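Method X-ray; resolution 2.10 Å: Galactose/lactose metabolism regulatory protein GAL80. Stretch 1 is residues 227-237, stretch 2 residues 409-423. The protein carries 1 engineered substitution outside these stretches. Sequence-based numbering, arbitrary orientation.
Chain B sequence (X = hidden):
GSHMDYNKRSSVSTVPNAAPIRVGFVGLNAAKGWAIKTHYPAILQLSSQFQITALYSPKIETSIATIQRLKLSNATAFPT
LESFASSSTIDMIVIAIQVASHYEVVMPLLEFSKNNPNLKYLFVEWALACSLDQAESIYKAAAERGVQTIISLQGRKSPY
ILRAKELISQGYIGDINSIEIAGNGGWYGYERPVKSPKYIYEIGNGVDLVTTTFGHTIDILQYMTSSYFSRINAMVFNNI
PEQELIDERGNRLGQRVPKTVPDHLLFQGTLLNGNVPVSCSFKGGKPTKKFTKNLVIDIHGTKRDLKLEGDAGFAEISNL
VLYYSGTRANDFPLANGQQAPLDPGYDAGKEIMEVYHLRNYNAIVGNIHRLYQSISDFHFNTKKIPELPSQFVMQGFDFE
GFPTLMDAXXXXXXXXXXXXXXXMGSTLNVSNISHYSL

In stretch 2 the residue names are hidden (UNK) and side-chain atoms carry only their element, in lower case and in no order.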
ATOM      1  N   SER B 227       8.923 -12.006  12.500  1.00 35.52           N
ATOM      2  CA  SER B 227       7.694 -11.665  13.219  1.00 41.30           C
ATOM      3  C   SER B 227       6.484 -12.208  12.495  1.00 52.69           C
ATOM      4  O   SER B 227       6.469 -12.248  11.264  1.00 39.60           O
ATOM      5  CB  SER B 227       7.534 -10.148  13.356  1.00 38.88           C
ATOM      6  OG  SER B 227       6.367  -9.847  14.113  1.00 39.39           O
ATOM      7  N   TYR B 228       5.475 -12.633  13.255  1.00 41.76           N
ATOM      8  CA  TYR B 228       4.150 -12.885  12.699  1.00 43.01           C
ATOM      9  C   TYR B 228       3.296 -11.618  12.783  1.00 38.68           C
ATOM     10  O   TYR B 228       3.696 -10.621  13.380  1.00 41.08           O
ATOM     11  CB  TYR B 228       3.437 -14.031  13.441  1.00 47.46           C
ATOM     12  CG  TYR B 228       4.170 -15.350  13.328  1.00 55.35           C
ATOM     13  CD1 TYR B 228       4.763 -15.936  14.436  1.00 50.77           C
ATOM     14  CD2 TYR B 228       4.295 -15.991  12.103  1.00 47.66           C
ATOM     15  CE1 TYR B 228       5.450 -17.139  14.328  1.00 46.62           C
ATOM     16  CE2 TYR B 228       4.973 -17.186  11.987  1.00 50.90           C
ATOM     17  CZ  TYR B 228       5.550 -17.754  13.102  1.00 50.40           C
ATOM     18  OH  TYR B 228       6.229 -18.941  12.975  1.00 47.30           O
ATOM     19  N   PHE B 229       2.110 -11.674  12.188  1.00 32.71           N
ATOM     20  CA  PHE B 229       1.207 -10.527  12.206  1.00 41.20           C
ATOM     21  C   PHE B 229       0.364 -10.490  13.466  1.00 43.77           C
ATOM     22  O   PHE B 229       0.042 -11.525  14.022  1.00 41.64           O
ATOM     23  CB  PHE B 229       0.298 -10.537  10.982  1.00 40.59           C
ATOM     24  CG  PHE B 229       0.981 -10.097   9.737  1.00 45.08           C
ATOM     25  CD1 PHE B 229       1.636 -11.014   8.936  1.00 39.12           C
ATOM     26  CD2 PHE B 229       0.999  -8.760   9.379  1.00 42.35           C
ATOM     27  CE1 PHE B 229       2.287 -10.604   7.788  1.00 41.72           C
ATOM     28  CE2 PHE B 229       1.652  -8.339   8.220  1.00 33.06           C
ATOM     29  CZ  PHE B 229       2.294  -9.267   7.433  1.00 31.65           C
ATOM     30  N   SER B 230       0.005  -9.289  13.901  1.00 39.18           N
ATOM     31  CA  SER B 230      -0.884  -9.109  15.038  1.00 41.15           C
ATOM     32  C   SER B 230      -2.304  -8.928  14.510  1.00 44.52           C
ATOM     33  O   SER B 230      -3.225  -9.654  14.889  1.00 47.10           O
ATOM     34  CB  SER B 230      -0.445  -7.883  15.849  1.00 45.65           C
ATOM     35  OG  SER B 230      -1.511  -7.350  16.604  1.00 77.72           O
ATOM     36  N   ARG B 231      -2.469  -7.963  13.612  1.00 43.11           N
ATOM     37  CA  ARG B 231      -3.778  -7.647  13.047  1.00 38.34           C
ATOM     38  C   ARG B 231      -3.671  -7.518  11.535  1.00 46.33           C
ATOM     39  O   ARG B 231      -2.651  -7.095  11.032  1.00 38.15           O
ATOM     40  CB  ARG B 231      -4.308  -6.344  13.652  1.00 39.07           C
ATOM     41  CG  ARG B 231      -4.489  -6.417  15.178  1.00 62.44           C
ATOM     42  CD  ARG B 231      -5.124  -5.160  15.773  1.00 75.64           C
ATOM     43  NE  ARG B 231      -6.564  -5.100  15.529  1.00114.45           N
ATOM     44  CZ  ARG B 231      -7.431  -4.437  16.289  1.00138.93           C
ATOM     45  NH1 ARG B 231      -7.008  -3.776  17.362  1.00149.40           N
ATOM     46  NH2 ARG B 231      -8.724  -4.443  15.984  1.00133.97           N
ATOM     47  N   ILE B 232      -4.721  -7.894  10.817  1.00 39.01           N
ATOM     48  CA  ILE B 232      -4.748  -7.735   9.374  1.00 34.99           C
ATOM     49  C   ILE B 232      -6.121  -7.325   8.865  1.00 41.35           C
ATOM     50  O   ILE B 232      -7.151  -7.602   9.486  1.00 42.74           O
ATOM     51  CB  ILE B 232      -4.355  -9.030   8.653  1.00 40.87           C
ATOM     52  CG1 ILE B 232      -5.362 -10.131   8.995  1.00 51.36           C
ATOM     53  CG2 ILE B 232      -2.969  -9.468   9.085  1.00 36.21           C
ATOM     54  CD1 ILE B 232      -5.826 -10.952   7.828  1.00 43.02           C
ATOM     55  N   ASN B 233      -6.123  -6.679   7.711  1.00 34.37           N
ATOM     56  CA  ASN B 233      -7.337  -6.448   6.951  1.00 37.70           C
ATOM     57  C   ASN B 233      -7.050  -6.695   5.487  1.00 42.60           C
ATOM     58  O   ASN B 233      -6.022  -6.264   4.967  1.00 37.60           O
ATOM     59  CB  ASN B 233      -7.824  -5.004   7.101  1.00 32.19           C
ATOM     60  CG  ASN B 233      -9.238  -4.811   6.547  1.00 63.96           C
ATOM     61  OD1 ASN B 233     -10.225  -4.976   7.263  1.00 79.65           O
ATOM     62  ND2 ASN B 233      -9.335  -4.473   5.265  1.00 37.28           N
ATOM     63  N   ALA B 234      -7.963  -7.368   4.810  1.00 31.98           N
ATOM     64  CA  ALA B 234      -7.806  -7.607   3.382  1.00 35.57           C
ATOM     65  C   ALA B 234      -9.061  -7.297   2.576  1.00 46.91           C
ATOM     66  O   ALA B 234     -10.187  -7.434   3.051  1.00 38.57           O
ATOM     67  CB  ALA B 234      -7.388  -9.024   3.138  1.00 32.57           C
ATOM     68  N   MET B 235      -8.854  -6.889   1.339  1.00 39.14           N
ATOM     69  CA  MET B 235      -9.932  -6.848   0.372  1.00 43.89           C
ATOM     70  C   MET B 235      -9.475  -7.649  -0.836  1.00 45.94           C
ATOM     71  O   MET B 235      -8.384  -7.414  -1.375  1.00 36.43           O
ATOM     72  CB  MET B 235     -10.253  -5.417  -0.029  1.00 38.39           C
ATOM     73  CG  MET B 235     -10.662  -4.536   1.135  1.00 35.85           C
ATOM     74  SD  MET B 235     -10.837  -2.808   0.646  1.00 45.11           S
ATOM     75  CE  MET B 235     -11.236  -2.061   2.229  1.00 46.95           C
ATOM     76  N   VAL B 236     -10.308  -8.599  -1.246  1.00 40.29           N
ATOM     77  CA  VAL B 236      -9.974  -9.530  -2.315  1.00 43.04           C
ATOM     78  C   VAL B 236     -10.929  -9.280  -3.470  1.00 55.16           C
ATOM     79  O   VAL B 236     -12.137  -9.195  -3.282  1.00 44.99           O
ATOM     80  CB  VAL B 236     -10.100 -10.980  -1.820  1.00 50.43           C
ATOM     81  CG1 VAL B 236      -9.780 -11.971  -2.934  1.00 46.95           C
ATOM     82  CG2 VAL B 236      -9.187 -11.187  -0.617  1.00 44.60           C
ATOM     83  N   PHE B 237     -10.388  -9.153  -4.672  1.00 51.38           N
ATOM     84  CA  PHE B 237     -11.195  -8.725  -5.809  1.00 45.33           C
ATOM     85  C   PHE B 237     -11.300  -9.746  -6.936  1.00 47.37           C
ATOM     86  O   PHE B 237     -10.310 -10.358  -7.336  1.00 45.79           O
ATOM     87  CB  PHE B 237     -10.604  -7.451  -6.417  1.00 34.67           C
ATOM     88  CG  PHE B 237     -10.584  -6.279  -5.486  1.00 43.88           C
ATOM     89  CD1 PHE B 237      -9.633  -6.181  -4.478  1.00 37.22           C
ATOM     90  CD2 PHE B 237     -11.500  -5.258  -5.636  1.00 43.14           C
ATOM     91  CE1 PHE B 237      -9.623  -5.090  -3.623  1.00 37.80           C
ATOM     92  CE2 PHE B 237     -11.485  -4.157  -4.787  1.00 38.41           C
ATOM     93  CZ  PHE B 237     -10.553  -4.073  -3.784  1.00 36.11           C
ATOM     94  N   UNK B 409       1.060 -24.924   7.813  1.00 56.02           N
ATOM     95  CA  UNK B 409      -0.236 -24.815   8.484  1.00 42.88           C
ATOM     96  C   UNK B 409      -0.485 -23.380   8.959  1.00 44.16           C
ATOM     97  O   UNK B 409      -1.542 -22.803   8.713  1.00 56.04           O
ATOM     98  c   UNK B 409      -1.489 -26.952  11.510  1.00 58.56           C
ATOM     99  c   UNK B 409      -1.626 -25.927  10.391  1.00 61.90           C
ATOM    100  c   UNK B 409      -2.727 -26.312   9.422  1.00 59.24           C
ATOM    101  c   UNK B 409      -0.296 -25.801   9.652  1.00 53.03           C
ATOM    102  N   UNK B 410       0.513 -22.798   9.609  1.00 47.15           N
ATOM    103  CA  UNK B 410       0.419 -21.425  10.079  1.00 42.69           C
ATOM    104  C   UNK B 410       0.148 -20.460   8.910  1.00 50.21           C
ATOM    105  O   UNK B 410      -0.669 -19.544   9.015  1.00 51.80           O
ATOM    106  c   UNK B 410       1.781 -19.515  11.043  1.00 49.23           C
ATOM    107  c   UNK B 410       1.777 -21.809  12.161  1.00 56.49           C
ATOM    108  c   UNK B 410       3.177 -21.867  12.755  1.00 56.29           C
ATOM    109  c   UNK B 410       1.700 -21.037  10.839  1.00 48.97           C
ATOM    110  N   UNK B 411       0.812 -20.688   7.788  1.00 47.47           N
ATOM    111  CA  UNK B 411       0.583 -19.876   6.600  1.00 44.35           C
ATOM    112  C   UNK B 411      -0.860 -20.049   6.109  1.00 36.79           C
ATOM    113  O   UNK B 411      -1.541 -19.075   5.758  1.00 49.78           O
ATOM    114  c   UNK B 411       1.636 -17.925   4.589  1.00 38.84           C
ATOM    115  c   UNK B 411       2.760 -19.787   3.335  1.00 43.67           C
ATOM    116  c   UNK B 411       1.578 -19.398   4.236  1.00 48.14           C
ATOM    117  c   UNK B 411       1.574 -20.266   5.498  1.00 45.25           C
ATOM    118  N   UNK B 412      -1.333 -21.295   6.096  1.00 45.18           N
ATOM    119  CA  UNK B 412      -2.722 -21.542   5.732  1.00 44.87           C
ATOM    120  C   UNK B 412      -3.694 -20.780   6.638  1.00 46.39           C
ATOM    121  O   UNK B 412      -4.705 -20.269   6.165  1.00 53.84           O
ATOM    122  n   UNK B 412      -3.699 -23.394   3.344  1.00 52.54           N
ATOM    123  c   UNK B 412      -3.055 -23.032   5.753  1.00 52.03           C
ATOM    124  c   UNK B 412      -2.900 -23.698   4.425  1.00 55.28           C
ATOM    125  n   UNK B 412      -2.323 -24.897   2.679  1.00 64.99           N
ATOM    126  c   UNK B 412      -2.038 -24.653   4.000  1.00 43.17           C
ATOM    127  c   UNK B 412      -3.330 -24.127   2.308  1.00 57.37           C
ATOM    128  N   UNK B 413      -3.396 -20.722   7.931  1.00 45.42           N
ATOM    129  CA  UNK B 413      -4.256 -19.987   8.860  1.00 49.02           C
ATOM    130  C   UNK B 413      -4.287 -18.528   8.491  1.00 51.12           C
ATOM    131  O   UNK B 413      -5.324 -17.869   8.600  1.00 51.97           O
ATOM    132  c   UNK B 413      -3.778 -20.151  10.300  1.00 49.95           C
ATOM    133  c   UNK B 413      -4.005 -21.559  10.854  1.00 62.55           C
ATOM    134  c   UNK B 413      -3.352 -23.508  13.985  1.00 79.60           C
ATOM    135  n   UNK B 413      -2.605 -22.752  14.784  1.00 60.86           N
ATOM    136  n   UNK B 413      -3.708 -24.726  14.375  1.00 78.85           N
ATOM    137  n   UNK B 413      -3.751 -23.054  12.797  1.00 60.09           N
ATOM    138  c   UNK B 413      -3.434 -21.733  12.258  1.00 58.72           C
ATOM    139  N   UNK B 414      -3.140 -18.015   8.046  1.00 48.77           N
ATOM    140  CA  UNK B 414      -3.072 -16.626   7.629  1.00 44.54           C
ATOM    141  C   UNK B 414      -3.868 -16.398   6.344  1.00 44.50           C
ATOM    142  O   UNK B 414      -4.592 -15.412   6.220  1.00 48.18           O
ATOM    143  c   UNK B 414       0.088 -14.373   6.823  1.00 36.61           C
ATOM    144  c   UNK B 414      -1.422 -14.707   7.062  1.00 40.17           C
ATOM    145  c   UNK B 414      -1.610 -16.175   7.446  1.00 39.26           C
ATOM    146  c   UNK B 414      -2.020 -13.786   8.115  1.00 45.08           C
ATOM    147  N   UNK B 415      -3.719 -17.302   5.385  1.00 49.84           N
ATOM    148  CA  UNK B 415      -4.459 -17.189   4.138  1.00 46.94           C
ATOM    149  C   UNK B 415      -5.959 -17.302   4.414  1.00 52.38           C
ATOM    150  O   UNK B 415      -6.767 -16.535   3.883  1.00 45.27           O
ATOM    151  c   UNK B 415      -5.001 -18.254   1.962  1.00 62.26           C
ATOM    152  c   UNK B 415      -4.073 -18.294   3.153  1.00 44.69           C
ATOM    153  c   UNK B 415      -2.294 -16.758   2.144  1.00 53.56           C
ATOM    154  c   UNK B 415      -2.610 -18.129   2.697  1.00 53.57           C
ATOM    155  N   UNK B 416      -6.329 -18.260   5.251  1.00 48.54           N
ATOM    156  CA  UNK B 416      -7.737 -18.399   5.626  1.00 54.37           C
ATOM    157  C   UNK B 416      -8.243 -17.072   6.166  1.00 56.58           C
ATOM    158  O   UNK B 416      -9.313 -16.607   5.780  1.00 55.76           O
ATOM    159  c   UNK B 416      -7.924 -19.514   6.651  1.00 53.55           C
ATOM    160  c   UNK B 416     -10.384 -19.670   5.996  1.00 93.64           C
ATOM    161  o   UNK B 416     -10.040 -20.081   4.867  1.00 86.00           O
ATOM    162  o   UNK B 416     -11.534 -19.241   6.238  1.00121.10           O
ATOM    163  c   UNK B 416      -9.370 -19.691   7.130  1.00 78.19           C
ATOM    164  N   UNK B 417      -7.443 -16.441   7.023  1.00 56.81           N
ATOM    165  CA  UNK B 417      -7.815 -15.163   7.631  1.00 52.32           C
ATOM    166  C   UNK B 417      -7.909 -14.011   6.645  1.00 46.37           C
ATOM    167  O   UNK B 417      -8.761 -13.135   6.795  1.00 51.99           O
ATOM    168  o   UNK B 417      -6.804 -15.862   9.688  1.00 60.73           O
ATOM    169  c   UNK B 417      -6.847 -14.805   8.749  1.00 58.80           C
ATOM    170  N   UNK B 418      -7.033 -13.983   5.644  1.00 43.91           N
ATOM    171  CA  UNK B 418      -7.172 -12.973   4.600  1.00 37.54           C
ATOM    172  C   UNK B 418      -8.588 -13.045   3.979  1.00 42.91           C
ATOM    173  O   UNK B 418      -9.295 -12.034   3.880  1.00 53.58           O
ATOM    174  c   UNK B 418      -4.726 -12.586   4.031  1.00 39.41           C
ATOM    175  c   UNK B 418      -6.499 -12.351   2.279  1.00 48.11           C
ATOM    176  c   UNK B 418      -6.092 -13.112   3.511  1.00 39.48           C
ATOM    177  N   UNK B 419      -9.003 -14.244   3.581  1.00 49.44           N
ATOM    178  CA  UNK B 419     -10.339 -14.430   3.016  1.00 57.34           C
ATOM    179  C   UNK B 419     -11.478 -14.111   4.002  1.00 45.00           C
ATOM    180  O   UNK B 419     -12.503 -13.574   3.596  1.00 49.74           O
ATOM    181  o   UNK B 419      -8.146 -16.419  -2.667  1.00 57.34           O
ATOM    182  c   UNK B 419     -10.425 -15.361  -0.032  1.00 60.04           C
ATOM    183  c   UNK B 419      -9.879 -15.997   1.074  1.00 68.85           C
ATOM    184  c   UNK B 419      -8.166 -16.903  -0.348  1.00 57.23           C
ATOM    185  c   UNK B 419      -9.858 -15.494  -1.279  1.00 53.46           C
ATOM    186  c   UNK B 419      -8.724 -16.273  -1.429  1.00 53.87           C
ATOM    187  c   UNK B 419      -8.743 -16.764   0.893  1.00 64.85           C
ATOM    188  c   UNK B 419     -10.500 -15.842   2.441  1.00 58.98           C
ATOM    189  N   UNK B 420     -11.294 -14.434   5.284  1.00 58.96           N
ATOM    190  CA  UNK B 420     -12.302 -14.101   6.296  1.00 57.74           C
ATOM    191  C   UNK B 420     -12.465 -12.600   6.394  1.00 72.88           C
ATOM    192  O   UNK B 420     -13.586 -12.098   6.366  1.00 46.29           O
ATOM    193  c   UNK B 420     -12.438 -16.022   7.999  1.00 82.19           C
ATOM    194  c   UNK B 420     -12.279 -16.314   9.483  1.00 87.26           C
ATOM    195  n   UNK B 420     -12.801 -18.694   8.889  1.00121.84           N
ATOM    196  c   UNK B 420     -11.934 -14.640   7.678  1.00 54.25           C
ATOM    197  c   UNK B 420     -11.957 -17.784   9.717  1.00116.60           C
ATOM    198  N   UNK B 421     -11.336 -11.897   6.516  1.00 47.56           N
ATOM    199  CA  UNK B 421     -11.324 -10.453   6.620  1.00 34.88           C
ATOM    200  C   UNK B 421     -12.122  -9.792   5.512  1.00 45.85           C
ATOM    201  O   UNK B 421     -12.900  -8.878   5.758  1.00 46.79           O
ATOM    202  c   UNK B 421      -9.870  -9.920   6.567  1.00 33.10           C
ATOM    203  o   UNK B 421      -9.907  -8.514   6.572  1.00 42.33           O
ATOM    204  N   UNK B 422     -11.884 -10.233   4.284  1.00 54.08           N
ATOM    205  CA  UNK B 422     -12.614  -9.735   3.134  1.00 57.22           C
ATOM    206  C   UNK B 422     -14.135  -9.998   3.248  1.00 45.34           C
ATOM    207  O   UNK B 422     -14.958  -9.119   2.999  1.00 47.82           O
ATOM    208  c   UNK B 422     -12.081 -10.403   1.865  1.00 44.47           C
ATOM    209  c   UNK B 422     -12.804  -9.941   0.622  1.00 50.39           C
ATOM    210  n   UNK B 422     -13.471 -10.867  -0.058  1.00 46.77           N
ATOM    211  o   UNK B 422     -12.771  -8.765   0.278  1.00 44.98           O
ATOM    212  N   UNK B 423     -14.501 -11.205   3.627  1.00 49.18           N
ATOM    213  CA  UNK B 423     -15.924 -11.539   3.609  1.00 53.51           C
ATOM    214  C   UNK B 423     -16.649 -10.801   4.731  1.00 53.56           C
ATOM    215  O   UNK B 423     -17.675 -10.167   4.495  1.00 60.09           O
ATOM    216  s   UNK B 423     -17.395 -15.225   4.774  1.00 82.71           S
ATOM    217  c   UNK B 423     -16.655 -13.588   4.966  1.00 88.38           C
ATOM    218  c   UNK B 423     -16.060 -16.100   3.963  1.00231.71           C
ATOM    219  c   UNK B 423     -16.138 -13.050   3.649  1.00 50.80           C
TER

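Position 409 has four side-chain carbons, forked at the second. They are out of reach of stretch 1. This is Leu409. Position 410 also has four carbons, but the fork is at the first, and one arm is two carbons long. A carbon touches Tyr228. That pattern is isoleucine, Ile410. Its CG2 lies 4.1 Å from CE2 of Tyr228, an apolar contact.

Position 411 carries four carbons forked at the second and points sideways, out of contact. It is Leu411. Position 412 has one carbon and then a five-membered ring of three carbons and two nitrogens. Only histidine fits, so it is His412, far from the strand. At position 413 three carbons lead to a nitrogen and then to a carbon bearing two more nitrogens. This guanidinium marks Arg413, also out of reach.

Position 414 has four carbons, forked at the second, and points toward stretch 1, where a carbon nears Phe229. It is Leu414, and its CD2 sits 4.3 Å from CD1 of Phe229. Position 415 has four carbons forked at the first, with one longer arm. It points away and is Ile415. Position 416 ends in a third carbon carrying two oxygens. This carboxylate identifies Glu416, which does not touch the strand.

Position 417 has one carbon and one oxygen, and the carbon lies 4.1 Å from CD1 of Ile232. It is Ser417. Its OG donates a hydrogen bond to O of Arg413 at 2.7 Å. Position 418 has three carbons, one carrying the other two. A carbon packs on Ala234 and Val236. It is Val418. Its CG1 is 3.5 Å from CB of Ala234 and 4.1 Å from CG2 of Val236.

Position 419 has one carbon and a six-carbon ring bearing an oxygen. Its CA-to-CB bond points away, yet the ring nears Val236. It is Tyr419, with CE2 3.9 Å from CG1 of Val236. Position 420 has four carbons in a row ending in nitrogen, without contact to the strand. It is Lys420, and its NZ forms a salt bridge with OE2 of Glu416 at 3.0 Å.

Position 421 has one carbon and one oxygen, and that oxygen accepts a hydrogen bond from N of Ala234 at 2.9 Å. It is Ser421. Position 422 has two carbons, the second carrying one oxygen and one nitrogen. The oxygen meets the amide of Val236. It is Asn422. Its OD1 accepts a hydrogen bond from N of Val236 at 2.9 Å, with a nearly straight angle of 172°. Position 423 has two carbons, a sulfur and a last carbon, unbranched. It is Met423, pointing away.

The helix crosses strand 231-237 at 73°. Ile410 and Leu414 meet the rings of Tyr228 and Phe229, while Val418 packs on Ala234 and Val236. Ser421 and Asn422 accept hydrogen bonds from two strand amides. CA of Asn422 also approaches O of Ala234 at 3.3 Å, a CA-H...O contact. Apolar packing and two polar anchors together hold the helix against the strand.

Stretch 2 (409-423) LILHRLIESVYKSNM
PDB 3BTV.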